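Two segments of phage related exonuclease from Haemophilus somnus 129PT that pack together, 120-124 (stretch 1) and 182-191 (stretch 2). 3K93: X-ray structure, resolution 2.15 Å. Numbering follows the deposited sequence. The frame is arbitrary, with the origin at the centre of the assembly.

Stretch 1, residues 120-124: SHPFF
Stretch 2 182-191: QIPQIRRITT

Phe123, Thr190 and His121 dominate this small contact, in which 291 Å² of surface, summed over both sides, is buried between two segments of one chain. Stretch 1 has no regular helix or strand: His121 (phi/psi -73/129°) is extended, Pro122 (-86/85°) is the centre of a tight turn closed by the weak backbone hydrogen bond Phe123 N to His121 O at 3.1 Å, Phe123 follows at -63/-37°, and Phe124 (-96/145°) takes the N-cap position right before a helix. Stretch 2 runs from a loop through a 3-10 segment at 185-187 into a strand at 189-191; the turn is held by Arg187 N to Pro184 O and Arg188 N to Gln185 O, both 2.9 Å. The register is set by Phe123 and Thr190, whose CA atoms lie 6.1 Å apart.

Thr190 (-128/127°, chi1 m, -59°) points its CA-to-CB bond toward stretch 1. This brings its OG1 within 3.0 Å of Pro122 O and 3.2 Å of Phe123 O, two successive carbonyls that are alternative acceptors for the single hydroxyl proton. The same OG1 lies 2.7 Å from water 1, to which it is hydrogen-bonded. Ile189 (-122/127°), one residue earlier in the strand, points its CA-to-CB bond away.

Water 1 ties the polar side of the contact together. It donates to Arg187 O at 2.6 Å and is hydrogen-bonded to His121 NE2 at 2.8 Å, bridging an imidazole, a hydroxyl and a backbone carbonyl. His121 points toward stretch 2 with chi1 t (180°) and chi2 73°; its CE1 approaches Arg188 O to 3.5 Å, while its ND1 is hydrogen-bonded elsewhere in the structure.

Phe123 has the most surface covered, although its CA-to-CB bond points away: with chi1 m (-74°) and chi2 -88°, the ring end comes nearer to stretch 2. Arg187 O sits at the ring edge, near its plane, 3.4 Å from Phe123 CD1. Farther along, Phe123 CE1 is 4.2 Å from Arg188 CG, and Phe123 CZ makes an apolar contact with Ile183 CD1 at 3.9 Å. Ile183 (-97/127°, chi1 m, chi2 t) points toward stretch 1.

Arg188 (-105/14°, chi1 m, chi2 t, chi3 m, chi4 114°) offers its aliphatic CG to the Phe123 ring while the end of its side chain leads away. The guanidinium folds back on its own segment, with Arg188 NE and NH2 donating to Ile183 O at 2.9 and 3.2 Å, linking two of the three residues that contact the phenyl ring.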

# COMPACT_ATOMS: atom_id res chain seq x y z
N SER A 120 9.00 1.53 -15.25
CA SER A 120 9.77 1.04 -14.12
C SER A 120 11.28 1.16 -14.42
O SER A 120 12.10 1.18 -13.51
CB SER A 120 9.39 -0.46 -13.80
OG SER A 120 9.83 -1.37 -14.85
N HIS A 121 11.64 1.24 -15.69
CA HIS A 121 13.04 1.34 -16.08
C HIS A 121 13.62 2.73 -15.76
O HIS A 121 13.04 3.73 -16.15
CB HIS A 121 13.19 1.09 -17.58
CG HIS A 121 14.60 1.19 -18.04
ND1 HIS A 121 15.54 0.23 -17.76
CD2 HIS A 121 15.25 2.15 -18.74
CE1 HIS A 121 16.70 0.58 -18.29
NE2 HIS A 121 16.56 1.75 -18.86
N PRO A 122 14.76 2.79 -15.07
CA PRO A 122 15.38 4.07 -14.74
C PRO A 122 16.29 4.63 -15.85
O PRO A 122 17.51 4.40 -15.87
CB PRO A 122 16.18 3.76 -13.49
CG PRO A 122 16.53 2.30 -13.61
CD PRO A 122 15.46 1.65 -14.43
N PHE A 123 15.66 5.33 -16.79
CA PHE A 123 16.35 6.00 -17.83
C PHE A 123 17.26 7.08 -17.28
O PHE A 123 18.32 7.31 -17.84
CB PHE A 123 15.36 6.68 -18.79
CG PHE A 123 14.63 5.71 -19.70
CD1 PHE A 123 15.18 5.35 -20.92
CD2 PHE A 123 13.39 5.21 -19.35
CE1 PHE A 123 14.52 4.47 -21.77
CE2 PHE A 123 12.74 4.34 -20.19
CZ PHE A 123 13.32 3.97 -21.42
N PHE A 124 16.83 7.78 -16.22
CA PHE A 124 17.49 9.02 -15.80
C PHE A 124 18.49 8.72 -14.72
O PHE A 124 18.25 7.85 -13.93
CB PHE A 124 16.42 10.02 -15.39
CG PHE A 124 15.41 10.25 -16.48
CD1 PHE A 124 15.81 10.81 -17.69
CD2 PHE A 124 14.09 9.86 -16.34
CE1 PHE A 124 14.89 10.99 -18.72
CE2 PHE A 124 13.18 10.04 -17.35
CZ PHE A 124 13.58 10.59 -18.55
N GLN A 182 11.14 0.99 -30.44
CA GLN A 182 11.40 2.29 -31.02
C GLN A 182 12.55 3.05 -30.40
O GLN A 182 12.97 4.01 -30.97
CB GLN A 182 10.19 3.17 -30.85
CG GLN A 182 9.05 2.72 -31.68
CD GLN A 182 8.26 3.88 -32.09
OE1 GLN A 182 8.34 4.31 -33.23
NE2 GLN A 182 7.57 4.49 -31.12
N ILE A 183 13.01 2.65 -29.22
CA ILE A 183 14.00 3.43 -28.51
C ILE A 183 15.33 2.81 -28.84
O ILE A 183 15.49 1.62 -28.69
CB ILE A 183 13.79 3.38 -26.98
CG1 ILE A 183 12.36 3.78 -26.58
CG2 ILE A 183 14.80 4.23 -26.24
CD1 ILE A 183 12.08 3.54 -25.05
N PRO A 184 16.30 3.60 -29.32
CA PRO A 184 17.64 3.06 -29.51
C PRO A 184 18.18 2.28 -28.29
O PRO A 184 18.04 2.72 -27.12
CB PRO A 184 18.48 4.30 -29.74
CG PRO A 184 17.57 5.25 -30.35
CD PRO A 184 16.24 5.02 -29.67
N GLN A 185 18.75 1.12 -28.56
CA GLN A 185 19.26 0.29 -27.52
C GLN A 185 20.26 0.99 -26.61
O GLN A 185 20.24 0.77 -25.41
CB GLN A 185 19.88 -0.98 -28.06
CG GLN A 185 20.00 -2.08 -27.01
CD GLN A 185 20.65 -3.31 -27.56
OE1 GLN A 185 21.82 -3.26 -27.98
NE2 GLN A 185 19.90 -4.43 -27.61
N ILE A 186 21.11 1.86 -27.16
CA ILE A 186 22.04 2.60 -26.31
C ILE A 186 21.34 3.51 -25.30
O ILE A 186 21.93 3.77 -24.28
CB ILE A 186 23.20 3.36 -27.07
CG1 ILE A 186 22.69 4.25 -28.18
CG2 ILE A 186 24.29 2.37 -27.65
CD1 ILE A 186 21.69 5.23 -27.76
N ARG A 187 20.09 3.93 -25.54
CA ARG A 187 19.34 4.69 -24.52
C ARG A 187 18.61 3.83 -23.49
O ARG A 187 18.00 4.36 -22.53
CB ARG A 187 18.34 5.63 -25.18
CG ARG A 187 19.04 6.84 -25.86
CD ARG A 187 18.12 7.52 -26.79
NE ARG A 187 18.78 8.62 -27.50
CZ ARG A 187 18.16 9.46 -28.33
NH1 ARG A 187 16.86 9.33 -28.58
NH2 ARG A 187 18.84 10.43 -28.92
N ARG A 188 18.66 2.51 -23.67
CA ARG A 188 17.93 1.59 -22.79
C ARG A 188 18.84 0.86 -21.80
O ARG A 188 18.42 -0.11 -21.22
CB ARG A 188 17.10 0.61 -23.62
CG ARG A 188 15.89 1.28 -24.21
CD ARG A 188 14.97 0.31 -24.94
NE ARG A 188 15.46 -0.02 -26.28
CZ ARG A 188 15.88 -1.22 -26.68
NH1 ARG A 188 15.91 -2.27 -25.87
NH2 ARG A 188 16.29 -1.38 -27.93
N ILE A 189 20.08 1.33 -21.65
CA ILE A 189 20.96 0.85 -20.59
C ILE A 189 21.36 2.06 -19.77
O ILE A 189 21.80 3.05 -20.33
CB ILE A 189 22.21 0.03 -21.14
CG1 ILE A 189 23.13 -0.37 -19.98
CG2 ILE A 189 22.96 0.79 -22.19
CD1 ILE A 189 24.16 -1.44 -20.35
N THR A 190 21.17 1.99 -18.46
CA THR A 190 21.65 3.01 -17.54
C THR A 190 22.43 2.29 -16.48
O THR A 190 21.91 1.34 -15.86
CB THR A 190 20.52 3.82 -16.89
OG1 THR A 190 19.76 4.46 -17.91
CG2 THR A 190 21.08 4.93 -15.95
N THR A 191 23.69 2.72 -16.27
CA THR A 191 24.63 2.05 -15.37
C THR A 191 24.87 2.89 -14.11
O THR A 191 25.03 4.09 -14.22
CB THR A 191 25.98 1.80 -16.06
OG1 THR A 191 25.79 0.88 -17.15
CG2 THR A 191 26.98 1.17 -15.08
O HOH W 1 18.33 3.53 -20.05